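Local coordinates for choline/ethanolamine kinase family protein (Mesorhizobium loti, PDB 3DXQ) that probably phosphorylates ethanolamine or a related small amino alcohol and has a protein-kinase-like fold, at residues 39-44 / 86-91; 70-75 / 193-198; 205-210 / 244-249; 213-218 / 276-281. One frame throughout, in Å; residues are numbered along the deposited sequence.

In the fold
Contacts 1 and 2 belong to the N-terminal sheet and its junction with the rest of the kinase fold; contacts 3 and 4 lie on the opposite side of the chain's centre, among helices. Contacts 1 and 2 share the five-stranded sheet and touch through the E73-R87 salt bridge and I89 packing on W193. Contact 1 is partly buried and ruled by backbone hydrogen bonds, while contact 2 is buried, with one such bond amid apolar packing. Contacts 3 and 4 both use helix 206-215: its beginning is held in the core by aromatic packing, its end by arginines in a partly buried place. K247 packs against S213 and V214 where these two meet.

Contact 1 of 4, residues 39-44 / 86-91; sequences DLCLRI and TRYIAG
With chi1 at 59°, T86 OG1 is tucked between its backbone N and carbonyl carbon, and the R43 chain, bent at chi3 (86°), crosses T86 at about a right angle to reach it. R43 NH1 gives T86 OG1 a bent hydrogen bond of 3.2 Å, the hydroxyl lying at the edge of the guanidinium, close to its plane. C41 SG, anti to its carbonyl carbon, approaches the Y88 ring at the edge, 3.7 Å from Y88 CD1, a Cys sulfur-aromatic contact. Behind these groups C41 and T86 form an antiparallel hydrogen-bonded pair: C41 N to T86 O is 2.8 Å and almost straight, T86 N to C41 O 3.0 Å. Past the non-hydrogen-bonded pair L40-R87, Y88 N still bonds D39 O at 2.8 Å although Y88 has left the strand. L40 CD2 lies over one face of the R87 guanidinium, whose charge is met by E73. By family and topology strands 40-45 and 84-87 probably correspond to beta3 and beta5 of the kinase N-lobe sheet, the link to the second lobe following R87. Strand 40-45 runs mid-sheet between strands 84-87 and 32-37, the latter touching R43 through V34 and Y88 through R36.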
loop_
_atom_site.group_PDB
_atom_site.type_symbol
_atom_site.label_atom_id
_atom_site.label_comp_id
_atom_site.label_asym_id
_atom_site.label_seq_id
_atom_site.Cartn_x
_atom_site.Cartn_y
_atom_site.Cartn_z
ATOM N N ASP A 39 -14.634 7.129 -20.485
ATOM C CA ASP A 39 -13.747 5.974 -20.368
ATOM C C ASP A 39 -12.405 6.374 -19.735
ATOM O O ASP A 39 -11.459 5.599 -19.732
ATOM C CB ASP A 39 -13.541 5.371 -21.765
ATOM C CG ASP A 39 -14.860 5.051 -22.444
ATOM O OD1 ASP A 39 -15.673 4.374 -21.807
ATOM O OD2 ASP A 39 -15.106 5.484 -23.592
ATOM N N LEU A 40 -12.326 7.598 -19.214
ATOM C CA LEU A 40 -11.097 8.087 -18.599
ATOM C C LEU A 40 -11.408 8.311 -17.122
ATOM O O LEU A 40 -12.566 8.423 -16.761
ATOM C CB LEU A 40 -10.643 9.385 -19.275
ATOM C CG LEU A 40 -10.411 9.337 -20.787
ATOM C CD1 LEU A 40 -10.210 10.732 -21.363
ATOM C CD2 LEU A 40 -9.233 8.472 -21.131
ATOM N N CYS A 41 -10.383 8.319 -16.280
ATOM C CA CYS A 41 -10.538 8.611 -14.836
ATOM C C CYS A 41 -9.777 9.871 -14.485
ATOM O O CYS A 41 -8.625 10.051 -14.867
ATOM C CB CYS A 41 -9.986 7.510 -13.952
ATOM S SG CYS A 41 -10.828 5.996 -14.027
ATOM N N LEU A 42 -10.447 10.741 -13.763
ATOM C CA LEU A 42 -9.873 11.987 -13.294
ATOM C C LEU A 42 -9.515 11.780 -11.827
ATOM O O LEU A 42 -10.376 11.360 -11.052
ATOM C CB LEU A 42 -10.910 13.096 -13.440
ATOM C CG LEU A 42 -10.491 14.523 -13.112
ATOM C CD1 LEU A 42 -9.398 15.035 -14.041
ATOM C CD2 LEU A 42 -11.699 15.395 -13.219
ATOM N N ARG A 43 -8.259 12.026 -11.452
ATOM C CA ARG A 43 -7.812 11.889 -10.058
ATOM C C ARG A 43 -7.400 13.257 -9.483
ATOM O O ARG A 43 -6.501 13.910 -10.017
ATOM C CB ARG A 43 -6.639 10.915 -9.985
ATOM C CG ARG A 43 -6.728 9.758 -10.988
ATOM C CD ARG A 43 -5.649 8.698 -10.749
ATOM N NE ARG A 43 -6.052 7.697 -9.747
ATOM C CZ ARG A 43 -6.784 6.607 -10.006
ATOM N NH1 ARG A 43 -7.219 6.346 -11.240
ATOM N NH2 ARG A 43 -7.090 5.761 -9.019
ATOM N N ILE A 44 -8.059 13.690 -8.406
ATOM C CA ILE A 44 -7.775 14.987 -7.756
ATOM C C ILE A 44 -7.088 14.754 -6.409
ATOM O O ILE A 44 -7.545 13.915 -5.627
ATOM C CB ILE A 44 -9.048 15.790 -7.447
ATOM C CG1 ILE A 44 -9.890 16.053 -8.706
ATOM C CG2 ILE A 44 -8.675 17.127 -6.776
ATOM C CD1 ILE A 44 -9.718 17.439 -9.294
ATOM N N THR A 86 -6.091 9.003 -16.064
ATOM C CA THR A 86 -5.721 7.650 -16.426
ATOM C C THR A 86 -6.836 7.051 -17.254
ATOM O O THR A 86 -7.899 7.642 -17.383
ATOM C CB THR A 86 -5.499 6.791 -15.178
ATOM O OG1 THR A 86 -6.698 6.771 -14.398
ATOM C CG2 THR A 86 -4.384 7.364 -14.357
ATOM N N ARG A 87 -6.594 5.874 -17.808
ATOM C CA ARG A 87 -7.604 5.219 -18.595
ATOM C C ARG A 87 -8.426 4.360 -17.657
ATOM O O ARG A 87 -7.882 3.735 -16.749
ATOM C CB ARG A 87 -6.981 4.404 -19.732
ATOM C CG ARG A 87 -8.022 3.671 -20.557
ATOM C CD ARG A 87 -7.548 3.324 -21.959
ATOM N NE ARG A 87 -7.946 4.354 -22.907
ATOM C CZ ARG A 87 -7.134 5.253 -23.442
ATOM N NH1 ARG A 87 -5.841 5.286 -23.164
ATOM N NH2 ARG A 87 -7.628 6.121 -24.276
ATOM N N TYR A 88 -9.736 4.347 -17.865
ATOM C CA TYR A 88 -10.611 3.527 -17.060
ATOM C C TYR A 88 -10.604 2.117 -17.596
ATOM O O TYR A 88 -10.750 1.904 -18.799
ATOM C CB TYR A 88 -12.052 4.029 -17.048
ATOM C CG TYR A 88 -12.990 3.134 -16.260
ATOM C CD1 TYR A 88 -12.888 3.034 -14.872
ATOM C CD2 TYR A 88 -13.982 2.394 -16.898
ATOM C CE1 TYR A 88 -13.755 2.219 -14.132
ATOM C CE2 TYR A 88 -14.861 1.580 -16.165
ATOM C CZ TYR A 88 -14.733 1.500 -14.783
ATOM O OH TYR A 88 -15.583 0.699 -14.058
ATOM N N ILE A 89 -10.480 1.178 -16.663
ATOM C CA ILE A 89 -10.529 -0.255 -16.916
ATOM C C ILE A 89 -11.953 -0.808 -16.733
ATOM O O ILE A 89 -12.421 -1.032 -15.602
ATOM C CB ILE A 89 -9.606 -0.955 -15.939
ATOM C CG1 ILE A 89 -8.184 -0.491 -16.205
ATOM C CG2 ILE A 89 -9.713 -2.462 -16.079
ATOM C CD1 ILE A 89 -7.223 -0.900 -15.108
ATOM N N ALA A 90 -12.630 -1.017 -17.860
ATOM C CA ALA A 90 -13.991 -1.512 -17.879
ATOM C C ALA A 90 -13.995 -2.936 -17.370
ATOM O O ALA A 90 -13.007 -3.645 -17.494
ATOM C CB ALA A 90 -14.564 -1.442 -19.286
ATOM N N GLY A 91 -15.105 -3.322 -16.751
ATOM C CA GLY A 91 -15.283 -4.663 -16.204
ATOM C C GLY A 91 -14.198 -5.063 -15.241
ATOM O O GLY A 91 -13.705 -6.190 -15.284
#

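Contact 2 of 4, residues 70-75 / 193-198; sequences VSPEVL and WIVDWE
I194 N donates to V70 O at 3.0 Å, the single backbone hydrogen bond between 70-75 and 193-198, with the donor above the carbonyl plane. Around it the contact is mostly apolar. V70 CG1, anti to its backbone N (chi1 163°), runs alongside I194, 3.8 Å from I194 CD1, and meets the edge of the W197 indole at CH2, also 3.8 Å away. S71 CB lies 3.4 Å from W197 NE1, and P72 CD stands 3.9 Å from V195 CG1, the two side chains crossing at about a right angle. On the flank, the six-membered ring of W193 lies obliquely beside the S71-P72 peptide. A second shell fixes these groups. S71 OG donates to P72 O at 2.9 Å, on a lone pair in the carbonyl plane, which settles the serine rotamer, and W197 NE1 makes a weak bond to I194 O at 3.3 Å. Further out, H177 meets W197 edge-to-face and bonds V195 O, while A61 and A65 of helix 55-67 and L117 of helix 106-118 cover the indole. By family and topology, 193-198 probably carries the counterpart of the DFG motif, and 70-75 links the helix and strand matching alphaC and beta4; their packing probably corresponds to the anchoring of the alphaC-beta4 loop on the second lobe in protein kinases.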
loop_
_atom_site.group_PDB
_atom_site.type_symbol
_atom_site.label_atom_id
_atom_site.label_comp_id
_atom_site.label_asym_id
_atom_site.label_seq_id
_atom_site.Cartn_x
_atom_site.Cartn_y
_atom_site.Cartn_z
ATOM N N VAL A 70 1.625 -2.777 -15.122
ATOM C CA VAL A 70 1.013 -3.080 -13.839
ATOM C C VAL A 70 -0.038 -2.054 -13.486
ATOM O O VAL A 70 -1.072 -2.388 -12.896
ATOM C CB VAL A 70 2.103 -3.175 -12.732
ATOM C CG1 VAL A 70 1.507 -3.084 -11.375
ATOM C CG2 VAL A 70 2.860 -4.455 -12.870
ATOM N N SER A 71 0.241 -0.803 -13.829
ATOM C CA SER A 71 -0.687 0.300 -13.626
ATOM C C SER A 71 -1.382 0.715 -14.922
ATOM O O SER A 71 -0.837 0.587 -16.023
ATOM C CB SER A 71 0.048 1.510 -13.069
ATOM O OG SER A 71 -0.695 2.705 -13.304
ATOM N N PRO A 72 -2.592 1.251 -14.795
ATOM C CA PRO A 72 -3.223 1.753 -16.003
ATOM C C PRO A 72 -2.412 2.891 -16.603
ATOM O O PRO A 72 -1.669 3.571 -15.883
ATOM C CB PRO A 72 -4.572 2.281 -15.515
ATOM C CG PRO A 72 -4.778 1.670 -14.168
ATOM C CD PRO A 72 -3.429 1.433 -13.598
ATOM N N GLU A 73 -2.528 3.047 -17.919
ATOM C CA GLU A 73 -1.899 4.118 -18.650
ATOM C C GLU A 73 -2.131 5.478 -17.998
ATOM O O GLU A 73 -3.242 5.778 -17.572
ATOM C CB GLU A 73 -2.488 4.190 -20.055
ATOM C CG GLU A 73 -1.654 3.589 -21.137
ATOM C CD GLU A 73 -2.008 4.199 -22.473
ATOM O OE1 GLU A 73 -3.180 4.044 -22.898
ATOM O OE2 GLU A 73 -1.118 4.859 -23.073
ATOM N N VAL A 74 -1.084 6.297 -17.940
ATOM C CA VAL A 74 -1.183 7.654 -17.415
ATOM C C VAL A 74 -1.217 8.589 -18.607
ATOM O O VAL A 74 -0.220 8.763 -19.285
ATOM C CB VAL A 74 0.004 7.998 -16.510
ATOM C CG1 VAL A 74 0.001 9.468 -16.171
ATOM C CG2 VAL A 74 -0.046 7.170 -15.274
ATOM N N LEU A 75 -2.373 9.179 -18.866
ATOM C CA LEU A 75 -2.567 9.982 -20.066
ATOM C C LEU A 75 -2.293 11.461 -19.874
ATOM O O LEU A 75 -2.084 12.175 -20.853
ATOM C CB LEU A 75 -3.990 9.802 -20.590
ATOM C CG LEU A 75 -4.375 8.333 -20.811
ATOM C CD1 LEU A 75 -5.812 8.246 -21.293
ATOM C CD2 LEU A 75 -3.417 7.636 -21.793
ATOM N N TRP A 193 -4.739 -4.968 -11.829
ATOM C CA TRP A 193 -3.963 -3.776 -12.048
ATOM C C TRP A 193 -3.829 -3.130 -10.671
ATOM O O TRP A 193 -4.580 -3.439 -9.746
ATOM C CB TRP A 193 -4.678 -2.832 -12.967
ATOM C CG TRP A 193 -5.016 -3.378 -14.334
ATOM C CD1 TRP A 193 -6.112 -4.109 -14.677
ATOM C CD2 TRP A 193 -4.284 -3.167 -15.531
ATOM N NE1 TRP A 193 -6.098 -4.389 -16.017
ATOM C CE2 TRP A 193 -4.989 -3.819 -16.573
ATOM C CE3 TRP A 193 -3.093 -2.505 -15.830
ATOM C CZ2 TRP A 193 -4.545 -3.821 -17.900
ATOM C CZ3 TRP A 193 -2.644 -2.500 -17.156
ATOM C CH2 TRP A 193 -3.375 -3.159 -18.176
ATOM N N ILE A 194 -2.854 -2.245 -10.523
ATOM C CA ILE A 194 -2.660 -1.537 -9.263
ATOM C C ILE A 194 -2.591 -0.030 -9.559
ATOM O O ILE A 194 -2.004 0.375 -10.558
ATOM C CB ILE A 194 -1.380 -2.009 -8.529
ATOM C CG1 ILE A 194 -1.222 -3.533 -8.655
ATOM C CG2 ILE A 194 -1.427 -1.588 -7.088
ATOM C CD1 ILE A 194 -0.005 -4.112 -8.009
ATOM N N VAL A 195 -3.204 0.768 -8.678
ATOM C CA VAL A 195 -3.234 2.227 -8.777
ATOM C C VAL A 195 -2.727 2.855 -7.482
ATOM O O VAL A 195 -2.530 2.147 -6.507
ATOM C CB VAL A 195 -4.680 2.726 -9.049
ATOM C CG1 VAL A 195 -5.261 1.982 -10.223
ATOM C CG2 VAL A 195 -5.577 2.553 -7.798
ATOM N N ASP A 196 -2.579 4.179 -7.477
ATOM C CA ASP A 196 -2.162 4.979 -6.303
ATOM C C ASP A 196 -0.720 4.757 -5.919
ATOM O O ASP A 196 -0.412 4.071 -4.951
ATOM C CB ASP A 196 -3.072 4.754 -5.094
ATOM C CG ASP A 196 -3.891 5.989 -4.727
ATOM O OD1 ASP A 196 -4.627 6.518 -5.595
ATOM O OD2 ASP A 196 -3.815 6.411 -3.548
ATOM N N TRP A 197 0.170 5.377 -6.677
ATOM C CA TRP A 197 1.599 5.151 -6.522
ATOM C C TRP A 197 2.287 6.223 -5.735
ATOM O O TRP A 197 3.495 6.372 -5.817
ATOM C CB TRP A 197 2.231 5.015 -7.915
ATOM C CG TRP A 197 1.625 3.876 -8.647
ATOM C CD1 TRP A 197 0.490 3.900 -9.387
ATOM C CD2 TRP A 197 2.084 2.517 -8.658
ATOM N NE1 TRP A 197 0.220 2.653 -9.888
ATOM C CE2 TRP A 197 1.182 1.781 -9.450
ATOM C CE3 TRP A 197 3.174 1.854 -8.090
ATOM C CZ2 TRP A 197 1.340 0.422 -9.689
ATOM C CZ3 TRP A 197 3.326 0.501 -8.324
ATOM C CH2 TRP A 197 2.416 -0.199 -9.116
ATOM N N GLU A 198 1.537 6.943 -4.923
ATOM C CA GLU A 198 2.124 8.066 -4.183
ATOM C C GLU A 198 3.195 7.679 -3.149
ATOM O O GLU A 198 4.085 8.488 -2.860
ATOM C CB GLU A 198 1.025 8.915 -3.536
ATOM C CG GLU A 198 0.235 8.196 -2.462
ATOM C CD GLU A 198 -1.053 8.906 -2.117
ATOM O OE1 GLU A 198 -1.007 10.135 -1.840
ATOM O OE2 GLU A 198 -2.106 8.232 -2.121
#

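Contact 3 of 4, residues 205-210 / 244-249; sequences PLWDLG and VIYKAM
Helix segments 206-210 and 244-249 cross at -65°; their axes approach to 7.9 Å, and the nearest CA atoms, of G210 and K247, are 4.7 Å apart because G210 presents only backbone to the partner helix. Y246, its CG anti to the carbonyl carbon, projects into the angle between the helices. W207 CB stands over the centre of one face of the tyrosine ring, and W207 CE3, at the indole edge, reaches Y246 CD1 at 3.5 Å. The two ring planes, 68° apart, meet obliquely. On the same ring, Y246 CD2 approaches L206 O at 3.4 Å, and the hydroxyl at the far end bonds D204. W207 NE1 is held by C178 O, while D208 on the same helix binds the backbone N of H177 and of C178 and also H118; helix 206-215 thus resembles the alphaF helix of protein kinases, whose aspartate grips the backbone of the catalytic loop. Beyond the tyrosine, the tip of the indole at W207 CZ3 reaches selenomethionine M249 at CB, 4.4 Å off. K247 lays its CG 3.6 Å from G210 O before its chain bends at chi3 and carries the amine to a salt bridge with D223.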
loop_
_atom_site.group_PDB
_atom_site.type_symbol
_atom_site.label_atom_id
_atom_site.label_comp_id
_atom_site.label_asym_id
_atom_site.label_seq_id
_atom_site.Cartn_x
_atom_site.Cartn_y
_atom_site.Cartn_z
ATOM N N PRO A 205 11.032 -6.307 -1.755
ATOM C CA PRO A 205 9.821 -6.712 -2.434
ATOM C C PRO A 205 8.790 -7.353 -1.530
ATOM O O PRO A 205 7.596 -7.200 -1.777
ATOM C CB PRO A 205 10.327 -7.751 -3.457
ATOM C CG PRO A 205 11.705 -8.085 -3.048
ATOM C CD PRO A 205 12.218 -6.836 -2.446
ATOM N N LEU A 206 9.234 -8.068 -0.501
ATOM C CA LEU A 206 8.306 -8.734 0.410
ATOM C C LEU A 206 7.564 -7.792 1.348
ATOM O O LEU A 206 6.671 -8.221 2.096
ATOM C CB LEU A 206 9.010 -9.861 1.196
ATOM C CG LEU A 206 9.608 -10.934 0.297
ATOM C CD1 LEU A 206 9.956 -12.179 1.074
ATOM C CD2 LEU A 206 8.681 -11.251 -0.900
ATOM N N TRP A 207 7.912 -6.512 1.324
ATOM C CA TRP A 207 7.146 -5.547 2.100
ATOM C C TRP A 207 5.751 -5.434 1.493
ATOM O O TRP A 207 4.758 -5.344 2.224
ATOM C CB TRP A 207 7.784 -4.171 2.100
ATOM C CG TRP A 207 6.826 -3.139 2.508
ATOM C CD1 TRP A 207 5.954 -2.467 1.699
ATOM C CD2 TRP A 207 6.609 -2.652 3.833
ATOM N NE1 TRP A 207 5.203 -1.586 2.443
ATOM C CE2 TRP A 207 5.593 -1.669 3.754
ATOM C CE3 TRP A 207 7.181 -2.938 5.071
ATOM C CZ2 TRP A 207 5.133 -0.989 4.861
ATOM C CZ3 TRP A 207 6.723 -2.258 6.184
ATOM C CH2 TRP A 207 5.702 -1.295 6.074
ATOM N N ASP A 208 5.691 -5.425 0.161
ATOM C CA ASP A 208 4.432 -5.347 -0.559
ATOM C C ASP A 208 3.518 -6.508 -0.218
ATOM O O ASP A 208 2.312 -6.310 0.037
ATOM C CB ASP A 208 4.676 -5.310 -2.088
ATOM C CG ASP A 208 5.015 -3.907 -2.609
ATOM O OD1 ASP A 208 4.980 -2.926 -1.813
ATOM O OD2 ASP A 208 5.281 -3.780 -3.833
ATOM N N LEU A 209 4.087 -7.714 -0.225
ATOM C CA LEU A 209 3.327 -8.929 0.126
ATOM C C LEU A 209 2.825 -8.854 1.554
ATOM O O LEU A 209 1.653 -9.132 1.818
ATOM C CB LEU A 209 4.133 -10.218 -0.103
ATOM C CG LEU A 209 4.158 -10.677 -1.575
ATOM C CD1 LEU A 209 4.847 -9.675 -2.519
ATOM C CD2 LEU A 209 4.811 -12.038 -1.749
ATOM N N GLY A 210 3.691 -8.440 2.470
ATOM C CA GLY A 210 3.284 -8.353 3.883
ATOM C C GLY A 210 2.198 -7.311 4.103
ATOM O O GLY A 210 1.253 -7.514 4.883
ATOM N N VAL A 244 5.924 -12.289 7.218
ATOM C CA VAL A 244 5.345 -12.173 8.558
ATOM C C VAL A 244 5.959 -10.979 9.318
ATOM O O VAL A 244 5.250 -10.239 9.993
ATOM C CB VAL A 244 5.482 -13.489 9.312
ATOM C CG1 VAL A 244 5.064 -13.347 10.768
ATOM C CG2 VAL A 244 4.652 -14.542 8.610
ATOM N N ILE A 245 7.264 -10.773 9.164
ATOM C CA ILE A 245 7.954 -9.659 9.814
ATOM C C ILE A 245 7.367 -8.312 9.375
ATOM O O ILE A 245 7.106 -7.417 10.213
ATOM C CB ILE A 245 9.481 -9.705 9.524
ATOM C CG1 ILE A 245 10.155 -10.688 10.477
ATOM C CG2 ILE A 245 10.124 -8.354 9.697
ATOM C CD1 ILE A 245 9.948 -10.325 11.919
ATOM N N TYR A 246 7.143 -8.178 8.069
ATOM C CA TYR A 246 6.565 -6.956 7.528
ATOM C C TYR A 246 5.091 -6.802 7.910
ATOM O O TYR A 246 4.632 -5.677 8.129
ATOM C CB TYR A 246 6.770 -6.864 6.006
ATOM C CG TYR A 246 8.233 -6.688 5.622
ATOM C CD1 TYR A 246 9.015 -5.701 6.209
ATOM C CD2 TYR A 246 8.822 -7.502 4.665
ATOM C CE1 TYR A 246 10.360 -5.541 5.868
ATOM C CE2 TYR A 246 10.165 -7.347 4.302
ATOM C CZ TYR A 246 10.934 -6.363 4.912
ATOM O OH TYR A 246 12.264 -6.199 4.552
ATOM N N LYS A 247 4.345 -7.905 7.992
ATOM C CA LYS A 247 2.986 -7.813 8.518
ATOM C C LYS A 247 3.036 -7.041 9.842
ATOM O O LYS A 247 2.287 -6.096 10.037
ATOM C CB LYS A 247 2.374 -9.192 8.766
ATOM C CG LYS A 247 1.661 -9.848 7.597
ATOM C CD LYS A 247 1.316 -11.289 7.972
ATOM C CE LYS A 247 -0.040 -11.738 7.472
ATOM N NZ LYS A 247 -0.274 -13.211 7.661
ATOM N N ALA A 248 3.946 -7.424 10.733
ATOM C CA ALA A 248 4.054 -6.766 12.036
ATOM C C ALA A 248 4.523 -5.318 11.896
ATOM O O ALA A 248 3.915 -4.421 12.466
ATOM C CB ALA A 248 4.989 -7.553 12.986
HETATM N N MSE A 249 5.597 -5.088 11.149
HETATM C CA MSE A 249 6.144 -3.737 11.002
HETATM C C MSE A 249 5.206 -2.782 10.298
HETATM O O MSE A 249 5.209 -1.594 10.587
HETATM C CB MSE A 249 7.467 -3.766 10.246
HETATM C CG MSE A 249 8.626 -4.376 11.010
HETATM SE SE MSE A 249 8.693 -3.806 12.896
HETATM C CE MSE A 249 10.558 -4.031 13.172
#

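Contact 4 of 4, residues 213-218 / 276-281; sequences SVEGKF and DGRFAR
Ionic pairing leads. E215 OE2 forms a salt bridge with R278 NH2 at 2.9 Å; its hydrogen bond is weak and far from straight (122°), and the carboxylate and guanidinium planes are 80° apart. The glutamate bends at chi2 and the arginine at chi3, so that their ends meet although E215 sets out away from the other helix. R278 NE and R281 NH2 both form salt bridges with D251 OD1 of helix 237-263, so the two arginines lie side by side, R278 NE at the edge of the R281 guanidinium, in its plane. The nearby carboxylates probably offset the mutual repulsion of the two cations. Van der Waals packing comes from V214: its CG1, anti to the backbone N, lies over one face of the charged R281 guanidinium, 3.5 Å from R281 NH2, and meets the R278 guanidinium at its edge, 3.9 Å from R278 NH2. On the exposed side, K217 CG lies 4.5 Å from R281 NH1. Backbone bonding closes the helix: K217 takes a positive phi (52°) and F218 N bonds back to S213 O at 3.0 Å, the 6→1 link found in Schellman motifs. Between 213-218 and 276-281 the CA atoms come no nearer than 9.2 Å (V214 to R281). Long side chains around one aspartate thus bridge helices 206-215 and 271-287, a charged cluster in the helical C-terminal lobe of a choline kinase-like fold.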
loop_
_atom_site.group_PDB
_atom_site.type_symbol
_atom_site.label_atom_id
_atom_site.label_comp_id
_atom_site.label_asym_id
_atom_site.label_seq_id
_atom_site.Cartn_x
_atom_site.Cartn_y
_atom_site.Cartn_z
ATOM N N SER A 213 -1.209 -8.451 2.770
ATOM C CA SER A 213 -1.742 -9.472 3.670
ATOM C C SER A 213 -2.422 -8.875 4.888
ATOM O O SER A 213 -3.550 -9.263 5.213
ATOM C CB SER A 213 -0.632 -10.417 4.136
ATOM O OG SER A 213 -1.155 -11.488 4.897
ATOM N N VAL A 214 -1.745 -7.931 5.553
ATOM C CA VAL A 214 -2.308 -7.281 6.747
ATOM C C VAL A 214 -3.506 -6.395 6.405
ATOM O O VAL A 214 -4.465 -6.301 7.195
ATOM C CB VAL A 214 -1.266 -6.444 7.497
ATOM C CG1 VAL A 214 -1.914 -5.593 8.551
ATOM C CG2 VAL A 214 -0.286 -7.333 8.134
ATOM N N GLU A 215 -3.458 -5.756 5.236
ATOM C CA GLU A 215 -4.533 -4.861 4.810
ATOM C C GLU A 215 -5.749 -5.658 4.364
ATOM O O GLU A 215 -6.892 -5.237 4.566
ATOM C CB GLU A 215 -4.070 -3.941 3.678
ATOM C CG GLU A 215 -3.042 -2.839 4.061
ATOM C CD GLU A 215 -3.625 -1.725 4.910
ATOM O OE1 GLU A 215 -4.828 -1.436 4.763
ATOM O OE2 GLU A 215 -2.877 -1.133 5.724
ATOM N N GLY A 216 -5.512 -6.823 3.766
ATOM C CA GLY A 216 -6.616 -7.695 3.318
ATOM C C GLY A 216 -7.142 -8.688 4.340
ATOM O O GLY A 216 -8.053 -9.462 4.036
ATOM N N LYS A 217 -6.563 -8.669 5.540
ATOM C CA LYS A 217 -6.904 -9.627 6.594
ATOM C C LYS A 217 -6.810 -11.035 6.028
ATOM O O LYS A 217 -7.728 -11.835 6.165
ATOM C CB LYS A 217 -8.306 -9.368 7.153
ATOM C CG LYS A 217 -8.607 -7.908 7.465
ATOM C CD LYS A 217 -9.816 -7.749 8.389
ATOM C CE LYS A 217 -10.227 -6.278 8.519
ATOM N NZ LYS A 217 -11.246 -6.035 9.592
ATOM N N PHE A 218 -5.688 -11.319 5.376
ATOM C CA PHE A 218 -5.476 -12.603 4.722
ATOM C C PHE A 218 -5.271 -13.693 5.720
ATOM O O PHE A 218 -4.539 -13.514 6.679
ATOM C CB PHE A 218 -4.232 -12.555 3.839
ATOM C CG PHE A 218 -4.467 -11.996 2.480
ATOM C CD1 PHE A 218 -5.476 -11.071 2.243
ATOM C CD2 PHE A 218 -3.611 -12.339 1.435
ATOM C CE1 PHE A 218 -5.675 -10.556 0.974
ATOM C CE2 PHE A 218 -3.800 -11.818 0.162
ATOM C CZ PHE A 218 -4.827 -10.928 -0.073
ATOM N N ASP A 276 -5.415 1.882 17.930
ATOM C CA ASP A 276 -5.562 0.755 18.870
ATOM C C ASP A 276 -5.788 -0.575 18.161
ATOM O O ASP A 276 -5.341 -1.622 18.638
ATOM C CB ASP A 276 -6.725 0.991 19.845
ATOM C CG ASP A 276 -6.397 2.011 20.918
ATOM O OD1 ASP A 276 -5.201 2.285 21.127
ATOM O OD2 ASP A 276 -7.335 2.529 21.564
ATOM N N GLY A 277 -6.491 -0.528 17.032
ATOM C CA GLY A 277 -6.787 -1.726 16.264
ATOM C C GLY A 277 -5.520 -2.336 15.715
ATOM O O GLY A 277 -5.169 -3.475 16.066
ATOM N N ARG A 278 -4.822 -1.545 14.895
ATOM C CA ARG A 278 -3.610 -1.986 14.203
ATOM C C ARG A 278 -2.493 -2.359 15.156
ATOM O O ARG A 278 -1.671 -3.214 14.840
ATOM C CB ARG A 278 -3.102 -0.914 13.235
ATOM C CG ARG A 278 -4.151 -0.416 12.266
ATOM C CD ARG A 278 -3.534 0.176 11.007
ATOM N NE ARG A 278 -2.888 -0.861 10.207
ATOM C CZ ARG A 278 -2.443 -0.711 8.964
ATOM N NH1 ARG A 278 -2.583 0.442 8.334
ATOM N NH2 ARG A 278 -1.869 -1.734 8.347
ATOM N N PHE A 279 -2.452 -1.719 16.314
ATOM C CA PHE A 279 -1.436 -2.053 17.297
ATOM C C PHE A 279 -1.720 -3.416 17.915
ATOM O O PHE A 279 -0.845 -4.276 17.952
ATOM C CB PHE A 279 -1.374 -1.012 18.402
ATOM C CG PHE A 279 -0.332 -1.311 19.428
ATOM C CD1 PHE A 279 0.982 -0.919 19.228
ATOM C CD2 PHE A 279 -0.652 -2.025 20.571
ATOM C CE1 PHE A 279 1.959 -1.213 20.166
ATOM C CE2 PHE A 279 0.315 -2.319 21.518
ATOM C CZ PHE A 279 1.628 -1.918 21.312
ATOM N N ALA A 280 -2.947 -3.597 18.400
ATOM C CA ALA A 280 -3.355 -4.833 19.075
ATOM C C ALA A 280 -3.153 -6.057 18.190
ATOM O O ALA A 280 -2.737 -7.115 18.670
ATOM C CB ALA A 280 -4.799 -4.734 19.513
ATOM N N ARG A 281 -3.440 -5.904 16.897
ATOM C CA ARG A 281 -3.214 -6.965 15.921
ATOM C C ARG A 281 -1.717 -7.270 15.818
ATOM O O ARG A 281 -1.297 -8.433 15.824
ATOM C CB ARG A 281 -3.766 -6.531 14.554
ATOM C CG ARG A 281 -3.602 -7.555 13.441
ATOM C CD ARG A 281 -4.487 -7.210 12.266
ATOM N NE ARG A 281 -4.155 -5.903 11.717
ATOM C CZ ARG A 281 -4.889 -5.236 10.832
ATOM N NH1 ARG A 281 -6.027 -5.737 10.380
ATOM N NH2 ARG A 281 -4.486 -4.046 10.410
#